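Local coordinates for exopolygalacturonase (Yersinia enterocolitica, PDB 2UVF), which probably hydrolyses the pectin backbone polygalacturonate from the chain end, as a family 28 exopolygalacturonase, at residues D96-N101 / N455-L460; N484-D489 / N526-N531. All coordinates share one frame; numbering follows the deposited sequence. Where two conformers were deposited one is given.

Contact 1. Residues D96-N101 / N455-L460; sequences DHFYVN and NNVMYL. With NI (nickel (II) ion), chain J.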
ATOM      1  N   ASP A  96       9.432   4.310 -16.307  1.00 22.88           N
ATOM      2  CA  ASP A  96      10.368   4.545 -17.402  1.00 22.72           C
ATOM      3  C   ASP A  96      10.792   5.991 -17.444  1.00 22.88           C
ATOM      4  O   ASP A  96      11.962   6.302 -17.617  1.00 23.25           O
ATOM      5  CB  ASP A  96       9.735   4.203 -18.720  1.00 23.43           C
ATOM      6  CG  ASP A  96       9.664   2.741 -18.976  1.00 22.38           C
ATOM      7  OD1 ASP A  96      10.157   1.904 -18.195  1.00 25.43           O
ATOM      8  OD2 ASP A  96       9.083   2.426 -20.004  1.00 25.72           O
ATOM      9  N   HIS A  97       9.830   6.885 -17.261  1.00 23.44           N
ATOM     10  CA  HIS A  97      10.097   8.300 -17.343  1.00 23.57           C
ATOM     11  C   HIS A  97      11.042   8.731 -16.230  1.00 24.01           C
ATOM     12  O   HIS A  97      11.856   9.648 -16.406  1.00 23.24           O
ATOM     13  CB  HIS A  97       8.795   9.095 -17.342  1.00 24.65           C
ATOM     14  CG  HIS A  97       9.013  10.563 -17.192  1.00 25.12           C
ATOM     15  ND1 HIS A  97       8.931  11.203 -15.973  1.00 24.57           N
ATOM     16  CD2 HIS A  97       9.392  11.500 -18.088  1.00 25.52           C
ATOM     17  CE1 HIS A  97       9.212  12.483 -16.136  1.00 26.78           C
ATOM     18  NE2 HIS A  97       9.509  12.690 -17.407  1.00 27.13           N
ATOM     19  N   PHE A  98      10.981   8.021 -15.106  1.00 24.63           N
ATOM     20  CA  PHE A  98      11.832   8.319 -13.947  1.00 26.36           C
ATOM     21  C   PHE A  98      13.302   8.310 -14.378  1.00 27.39           C
ATOM     22  O   PHE A  98      14.073   9.134 -13.944  1.00 27.21           O
ATOM     23  CB  PHE A  98      11.554   7.313 -12.826  1.00 25.62           C
ATOM     24  CG  PHE A  98      12.450   7.454 -11.624  1.00 28.25           C
ATOM     25  CD1 PHE A  98      12.079   8.275 -10.551  1.00 26.11           C
ATOM     26  CD2 PHE A  98      13.648   6.730 -11.538  1.00 25.86           C
ATOM     27  CE1 PHE A  98      12.890   8.386  -9.433  1.00 27.76           C
ATOM     28  CE2 PHE A  98      14.459   6.845 -10.420  1.00 27.70           C
ATOM     29  CZ  PHE A  98      14.079   7.670  -9.358  1.00 26.95           C
ATOM     30  N   TYR A  99      13.677   7.367 -15.241  1.00 29.11           N
ATOM     31  CA  TYR A  99      15.056   7.274 -15.703  1.00 30.76           C
ATOM     32  C   TYR A  99      15.419   8.218 -16.857  1.00 32.58           C
ATOM     33  O   TYR A  99      16.605   8.356 -17.143  1.00 32.76           O
ATOM     34  CB  TYR A  99      15.399   5.837 -16.072  1.00 29.86           C
ATOM     35  CG  TYR A  99      15.235   4.868 -14.926  1.00 28.92           C
ATOM     36  CD1 TYR A  99      16.218   4.740 -13.943  1.00 26.48           C
ATOM     37  CD2 TYR A  99      14.098   4.075 -14.823  1.00 26.65           C
ATOM     38  CE1 TYR A  99      16.071   3.842 -12.903  1.00 24.40           C
ATOM     39  CE2 TYR A  99      13.938   3.192 -13.771  1.00 25.99           C
ATOM     40  CZ  TYR A  99      14.937   3.072 -12.828  1.00 25.96           C
ATOM     41  OH  TYR A  99      14.782   2.190 -11.789  1.00 28.33           O
ATOM     42  N   VAL A 100      14.429   8.861 -17.505  1.00 35.08           N
ATOM     43  CA  VAL A 100      14.672   9.831 -18.593  1.00 37.35           C
ATOM     44  C   VAL A 100      15.629  10.942 -18.200  1.00 39.93           C
ATOM     45  O   VAL A 100      16.399  11.425 -19.028  1.00 40.50           O
ATOM     46  CB  VAL A 100      13.381  10.449 -19.069  1.00 37.94           C
ATOM     47  N   ASN A 101      15.543  11.363 -16.938  1.00 43.04           N
ATOM     48  CA  ASN A 101      16.434  12.366 -16.338  1.00 45.73           C
ATOM     49  C   ASN A 101      17.848  11.838 -16.040  1.00 46.46           C
ATOM     50  O   ASN A 101      18.794  12.621 -15.897  1.00 47.35           O
ATOM     51  CB  ASN A 101      15.809  12.882 -15.027  1.00 46.43           C
ATOM     52  CG  ASN A 101      14.983  14.145 -15.222  1.00 49.88           C
ATOM     53  OD1 ASN A 101      14.564  14.771 -14.247  1.00 53.00           O
ATOM     54  ND2 ASN A 101      14.754  14.538 -16.487  1.00 52.26           N
ATOM     55  N   ASN A 455      12.267  -3.252  -6.125  1.00 26.56           N
ATOM     56  CA  ASN A 455      12.047  -2.958  -7.544  1.00 25.73           C
ATOM     57  C   ASN A 455      10.893  -1.973  -7.706  1.00 25.56           C
ATOM     58  O   ASN A 455       9.982  -2.177  -8.519  1.00 25.30           O
ATOM     59  CB  ASN A 455      11.869  -4.251  -8.380  1.00 26.05           C
ATOM     60  CG  ASN A 455      13.169  -5.072  -8.509  1.00 26.00           C
ATOM     61  OD1 ASN A 455      13.272  -6.213  -8.026  1.00 23.65           O
ATOM     62  ND2 ASN A 455      14.148  -4.505  -9.178  1.00 23.71           N
ATOM     63  N   ASN A 456      10.979  -0.896  -6.915  1.00 24.74           N
ATOM     64  CA  ASN A 456      10.001   0.160  -6.851  1.00 24.35           C
ATOM     65  C   ASN A 456      10.722   1.460  -7.193  1.00 24.56           C
ATOM     66  O   ASN A 456      11.936   1.596  -7.010  1.00 24.11           O
ATOM     67  CB  ASN A 456       9.368   0.298  -5.433  1.00 24.01           C
ATOM     68  CG  ASN A 456       8.587  -0.935  -4.980  1.00 21.77           C
ATOM     69  OD1 ASN A 456       7.489  -1.211  -5.455  1.00 20.98           O
ATOM     70  ND2 ASN A 456       9.139  -1.657  -4.027  1.00 20.98           N
ATOM     71  N   VAL A 457       9.954   2.427  -7.667  1.00 24.62           N
ATOM     72  CA  VAL A 457      10.464   3.771  -7.922  1.00 25.08           C
ATOM     73  C   VAL A 457       9.647   4.784  -7.096  1.00 25.01           C
ATOM     74  O   VAL A 457       8.423   4.681  -7.028  1.00 24.52           O
ATOM     75  CB  VAL A 457      10.441   4.082  -9.462  1.00 25.12           C
ATOM     76  CG1 VAL A 457      10.271   5.531  -9.731  1.00 25.67           C
ATOM     77  CG2 VAL A 457      11.722   3.576 -10.100  1.00 25.47           C
ATOM     78  N   MET A 458      10.336   5.731  -6.453  1.00 24.60           N
ATOM     79  CA  MET A 458       9.673   6.781  -5.675  1.00 23.90           C
ATOM     80  C   MET A 458      10.088   8.156  -6.192  1.00 24.16           C
ATOM     81  O   MET A 458      11.281   8.446  -6.297  1.00 24.25           O
ATOM     82  CB  MET A 458      10.045   6.687  -4.194  1.00 23.28           C
ATOM     83  CG  MET A 458       9.595   5.446  -3.486  1.00 23.20           C
ATOM     84  SD  MET A 458      10.527   3.968  -3.940  1.00 25.75           S
ATOM     85  CE  MET A 458       9.901   2.898  -2.663  1.00 22.12           C
ATOM     86  N   TYR A 459       9.100   8.989  -6.500  1.00 23.76           N
ATOM     87  CA  TYR A 459       9.348  10.345  -6.970  1.00 23.43           C
ATOM     88  C   TYR A 459       8.451  11.310  -6.217  1.00 22.80           C
ATOM     89  O   TYR A 459       7.248  11.204  -6.323  1.00 23.14           O
ATOM     90  CB  TYR A 459       9.104  10.419  -8.494  1.00 23.78           C
ATOM     91  CG  TYR A 459       9.236  11.811  -9.049  1.00 23.24           C
ATOM     92  CD1 TYR A 459      10.439  12.510  -8.961  1.00 23.74           C
ATOM     93  CD2 TYR A 459       8.158  12.437  -9.659  1.00 22.99           C
ATOM     94  CE1 TYR A 459      10.551  13.828  -9.462  1.00 24.60           C
ATOM     95  CE2 TYR A 459       8.262  13.732 -10.177  1.00 22.20           C
ATOM     96  CZ  TYR A 459       9.453  14.410 -10.077  1.00 24.13           C
ATOM     97  OH  TYR A 459       9.531  15.694 -10.561  1.00 26.35           O
ATOM     98  N   LEU A 460       9.047  12.212  -5.430  1.00 23.18           N
ATOM     99  CA  LEU A 460       8.363  13.284  -4.649  1.00 23.25           C
ATOM    100  C   LEU A 460       7.730  12.829  -3.332  1.00 23.04           C
ATOM    101  O   LEU A 460       7.159  13.652  -2.572  1.00 22.76           O
ATOM    102  CB  LEU A 460       7.327  14.085  -5.473  1.00 23.65           C
ATOM    103  CG  LEU A 460       7.796  14.830  -6.730  1.00 23.23           C
ATOM    104  CD1 LEU A 460       6.572  15.389  -7.452  1.00 24.47           C
ATOM    105  CD2 LEU A 460       8.809  15.915  -6.451  1.00 23.81           C
TER
HETATM  106 NI    NI J1613      10.050  14.526 -18.310  1.00 32.95          NI
HETATM  107  O   HOH W   1       8.308  15.616 -17.376  1.00 21.70           O
HETATM  108  O   HOH W   2      11.595  14.733 -16.611  1.00 25.68           O
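Here the helix 92-100 of the fibronectin type III-like domain rests on the outer surface of the right-handed parallel beta-helix of a family 28 glycoside hydrolase. The short axes of helix 96-100 and strand 457-459 pass 9.6 Å apart and cross at 62°. No hydrogen bond joins the segments. Early in 455-460, Asn-456 turns away from the helix. Its amide is held by Leu-426 and Asn-429 of the preceding part of the chain. Val-457 makes the closest contact with the helix. Its CG1, anti to the backbone N, sits over one face of the Phe-98 ring, 3.7 Å from the centroid, in a CH-pi contact. Its CG2 branch turns to the next side chain of the helix and lies 3.8 Å from Tyr-99 OH. That hydroxyl is hydrogen-bonded to His-108 O and Ile-110 N. Met-458 starts away from the helix at CB, but its carbonyl O lies near Phe-98 CE1. Tyr-459 brings CB to the edge of the Phe-98 ring, near its plane. With CG anti to the backbone N (chi1 175°), the Phe-98 ring thus reaches Val-457 over a face and Tyr-459 at its edge. Ala-486 and Arg-488 of the neighbouring strand also touch it. Beside this apolar patch, His-97 NE2 binds a nickel ion at 2.1 Å, and two waters, each at 2.3 Å, are further ligands.

Contact 2. Residues N484-D489 / N526-N531; sequences NNAMRD and NVTVDN. With SO4 (sulfate ion), chain E.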
ATOM      1  N   ASN A 484      16.735  -2.634  -3.908  1.00 27.72           N
ATOM      2  CA  ASN A 484      16.517  -2.528  -5.339  1.00 27.14           C
ATOM      3  C   ASN A 484      15.420  -1.516  -5.653  1.00 26.73           C
ATOM      4  O   ASN A 484      14.524  -1.772  -6.444  1.00 26.59           O
ATOM      5  CB  ASN A 484      16.178  -3.887  -5.924  1.00 27.39           C
ATOM      6  CG  ASN A 484      17.311  -4.867  -5.799  1.00 26.89           C
ATOM      7  OD1 ASN A 484      18.468  -4.478  -5.635  1.00 25.26           O
ATOM      8  ND2 ASN A 484      16.986  -6.150  -5.875  1.00 27.22           N
ATOM      9  N   ASN A 485      15.518  -0.364  -5.002  1.00 25.97           N
ATOM     10  CA  ASN A 485      14.569   0.730  -5.172  1.00 25.27           C
ATOM     11  C   ASN A 485      15.321   1.964  -5.579  1.00 24.77           C
ATOM     12  O   ASN A 485      16.412   2.223  -5.070  1.00 24.52           O
ATOM     13  CB  ASN A 485      13.845   1.031  -3.849  1.00 24.42           C
ATOM     14  CG  ASN A 485      12.994  -0.112  -3.377  1.00 23.66           C
ATOM     15  OD1 ASN A 485      13.017  -0.479  -2.201  1.00 27.92           O
ATOM     16  ND2 ASN A 485      12.240  -0.685  -4.273  1.00 17.69           N
ATOM     17  N   ALA A 486      14.710   2.750  -6.465  1.00 24.30           N
ATOM     18  CA  ALA A 486      15.280   4.020  -6.874  1.00 23.74           C
ATOM     19  C   ALA A 486      14.384   5.178  -6.494  1.00 23.30           C
ATOM     20  O   ALA A 486      13.174   5.115  -6.657  1.00 22.57           O
ATOM     21  CB  ALA A 486      15.581   4.028  -8.383  1.00 23.28           C
ATOM     22  N   MET A 487      14.989   6.261  -6.010  1.00 23.42           N
ATOM     23  CA  MET A 487      14.207   7.360  -5.466  1.00 23.83           C
ATOM     24  C   MET A 487      14.752   8.724  -5.856  1.00 23.61           C
ATOM     25  O   MET A 487      15.957   8.906  -5.955  1.00 23.60           O
ATOM     26  CB  MET A 487      14.120   7.247  -3.946  1.00 23.82           C
ATOM     27  CG  MET A 487      13.873   5.820  -3.437  1.00 23.24           C
ATOM     28  SD  MET A 487      13.199   5.761  -1.757  1.00 27.12           S
ATOM     29  CE  MET A 487      14.609   5.847  -0.705  1.00 25.79           C
ATOM     30  N   ARG A 488      13.854   9.677  -6.088  1.00 23.50           N
ATOM     31  CA  ARG A 488      14.272  10.996  -6.575  1.00 24.88           C
ATOM     32  C   ARG A 488      13.395  12.078  -5.967  1.00 23.96           C
ATOM     33  O   ARG A 488      12.174  11.954  -5.952  1.00 24.13           O
ATOM     34  CB  ARG A 488      14.237  11.046  -8.118  1.00 24.82           C
ATOM     35  CG  ARG A 488      14.347  12.430  -8.729  1.00 26.41           C
ATOM     36  CD  ARG A 488      14.767  12.431 -10.186  1.00 26.83           C
ATOM     37  NE  ARG A 488      15.615  13.611 -10.425  1.00 35.49           N
ATOM     38  CZ  ARG A 488      15.194  14.723 -11.024  1.00 37.98           C
ATOM     39  NH1 ARG A 488      13.951  14.789 -11.493  1.00 40.23           N
ATOM     40  NH2 ARG A 488      16.006  15.761 -11.164  1.00 36.15           N
ATOM     41  N   ASP A 489      14.021  13.137  -5.467  1.00 24.34           N
ATOM     42  CA  ASP A 489      13.286  14.294  -4.966  1.00 24.41           C
ATOM     43  C   ASP A 489      12.374  13.954  -3.779  1.00 24.99           C
ATOM     44  O   ASP A 489      11.272  14.489  -3.659  1.00 25.25           O
ATOM     45  CB  ASP A 489      12.488  14.961  -6.095  1.00 24.87           C
ATOM     46  CG  ASP A 489      13.369  15.631  -7.130  1.00 24.82           C
ATOM     47  OD1 ASP A 489      14.563  15.830  -6.888  1.00 28.61           O
ATOM     48  OD2 ASP A 489      12.866  15.989  -8.201  1.00 28.13           O
ATOM     49  N   ASN A 526      21.169  -1.790  -2.000  1.00 31.63           N
ATOM     50  CA  ASN A 526      21.023  -1.473  -3.434  1.00 30.15           C
ATOM     51  C   ASN A 526      19.968  -0.387  -3.667  1.00 29.07           C
ATOM     52  O   ASN A 526      19.029  -0.601  -4.418  1.00 28.87           O
ATOM     53  CB  ASN A 526      20.630  -2.722  -4.244  1.00 29.76           C
ATOM     54  CG  ASN A 526      21.584  -3.899  -4.058  1.00 29.00           C
ATOM     55  OD1 ASN A 526      22.704  -3.747  -3.592  1.00 26.87           O
ATOM     56  ND2 ASN A 526      21.129  -5.083  -4.444  1.00 29.13           N
ATOM     57  N   VAL A 527      20.134   0.755  -2.999  1.00 28.57           N
ATOM     58  CA  VAL A 527      19.165   1.854  -3.002  1.00 27.22           C
ATOM     59  C   VAL A 527      19.897   3.145  -3.355  1.00 27.74           C
ATOM     60  O   VAL A 527      20.943   3.450  -2.798  1.00 27.24           O
ATOM     61  CB  VAL A 527      18.435   2.004  -1.623  1.00 27.26           C
ATOM     62  CG1 VAL A 527      17.751   3.383  -1.475  1.00 24.19           C
ATOM     63  CG2 VAL A 527      17.444   0.855  -1.390  1.00 23.99           C
ATOM     64  N   THR A 528      19.331   3.887  -4.295  1.00 27.62           N
ATOM     65  CA  THR A 528      19.888   5.148  -4.738  1.00 28.23           C
ATOM     66  C   THR A 528      18.840   6.226  -4.526  1.00 28.50           C
ATOM     67  O   THR A 528      17.670   6.034  -4.856  1.00 28.79           O
ATOM     68  CB  THR A 528      20.274   5.084  -6.227  1.00 28.04           C
ATOM     69  OG1 THR A 528      19.164   4.544  -6.973  1.00 28.75           O
ATOM     70  CG2 THR A 528      21.497   4.188  -6.423  1.00 26.54           C
ATOM     71  N   VAL A 529      19.258   7.336  -3.944  1.00 28.33           N
ATOM     72  CA  VAL A 529      18.431   8.516  -3.842  1.00 28.89           C
ATOM     73  C   VAL A 529      19.181   9.684  -4.460  1.00 29.25           C
ATOM     74  O   VAL A 529      20.321   9.962  -4.082  1.00 29.34           O
ATOM     75  CB  VAL A 529      18.108   8.919  -2.364  1.00 28.66           C
ATOM     76  CG1 VAL A 529      17.180  10.144  -2.331  1.00 27.09           C
ATOM     77  CG2 VAL A 529      17.512   7.772  -1.582  1.00 28.77           C
ATOM     78  N   ASP A 530      18.524  10.366  -5.395  1.00 29.77           N
ATOM     79  CA  ASP A 530      18.987  11.660  -5.887  1.00 29.77           C
ATOM     80  C   ASP A 530      18.052  12.753  -5.383  1.00 30.23           C
ATOM     81  O   ASP A 530      16.898  12.826  -5.797  1.00 29.19           O
ATOM     82  CB  ASP A 530      19.042  11.678  -7.408  1.00 29.22           C
ATOM     83  CG  ASP A 530      19.664  12.958  -7.970  1.00 29.74           C
ATOM     84  OD1 ASP A 530      20.294  13.763  -7.239  1.00 28.40           O
ATOM     85  OD2 ASP A 530      19.512  13.159  -9.181  1.00 30.23           O
ATOM     86  N   ASN A 531      18.579  13.592  -4.494  0.50 30.42           N
ATOM     87  CA  ASN A 531      17.875  14.738  -3.928  0.50 30.94           C
ATOM     88  C   ASN A 531      16.881  14.372  -2.846  0.50 32.28           C
ATOM     89  O   ASN A 531      16.034  13.484  -3.016  0.50 32.54           O
ATOM     90  CB  ASN A 531      17.174  15.584  -5.002  0.50 30.30           C
ATOM     91  CG  ASN A 531      18.122  16.075  -6.083  0.50 28.34           C
ATOM     92  OD1 ASN A 531      17.748  16.157  -7.256  0.50 24.97           O
ATOM     93  ND2 ASN A 531      19.341  16.408  -5.696  0.50 24.57           N
TER
HETATM   94  S   SO4 E1608      19.670  16.177 -10.844  1.00 63.09           S
HETATM   95  O1  SO4 E1608      18.907  15.212 -11.649  1.00 62.55           O
HETATM   96  O2  SO4 E1608      20.283  17.151 -11.751  1.00 63.14           O
HETATM   97  O3  SO4 E1608      18.772  16.877  -9.920  1.00 62.52           O
HETATM   98  O4  SO4 E1608      20.727  15.484 -10.097  1.00 61.53           O
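Asn-484 and Asn-526 both set CG anti to the carbonyl carbon (chi1 -64° and -55°). Their amides therefore lie side by side, point the same way and are nearly coplanar. Asn-526 ND2 donates to Asn-484 OD1 at 3.0 Å, within the plane of both groups. This is a rung of an asparagine ladder, a feature of parallel beta-helices. Asn-558 ND2 continues it at Asn-526 OD1. Both asparagines stand where the chain turns a corner.

Beyond the corner the strands run parallel in register. The bond from Thr-528 N to Asn-485 O is weak. Three firmer ones follow: Met-487 N to Thr-528 O at 2.9 Å, Asp-530 N to Met-487 O at 3.0 Å and Asp-489 N to Asp-530 O at 2.9 Å. Side chains alternate between two faces. On one, Met-487 bends at chi3 and lays CE 3.6 Å from Val-529 CG2, with Val-527 CG1 a little farther off. On the other, Arg-488 and Asp-530 start side by side, pointing the same way, each with CG anti to the backbone N; the arginine then bends at chi3. Their charged groups are too far apart for a salt bridge, with Arg-488 NE 4.1 Å from Asp-530 OD2. A sulfate, probably from the crystallisation liquor, lies at their ends. Arg-488 NH2 donates to its O1 at 3.0 Å and to its O3 at 3.2 Å. Asp-530 OD1 takes a hydrogen bond from Asn-562 ND2.

The Met-487 face meets Met-458 and Phe-482 of the beta-helix. On the opposite face, Gln-107 and His-108 bind Thr-528 OG1, and helix 92-100 packs Phe-98 against Ala-486 and Arg-488.

In the fold
The two contacts lie 9 Å apart, centre to centre, on the same wall of the beta-helix. Strand 448-459 of contact 1 is the neighbour of strand 476-490 of contact 2, and probable backbone hydrogen bonds join Met-458 to Ala-486 and Arg-488. Contact 2 is the repeating bond between successive turns of the solenoid. Contact 1 joins two domains, packing helix 92-100 against the outside of that wall, chiefly with side chains and without a hydrogen bond between the segments. Contact 1 is small (191 Å²), buried and mainly apolar. Contact 2 is larger (536 Å²) and chiefly backbone-bonded, partly buried, with polar groups at its ends. Phe-98 of helix 92-100 touches strands 448-459 and 476-490.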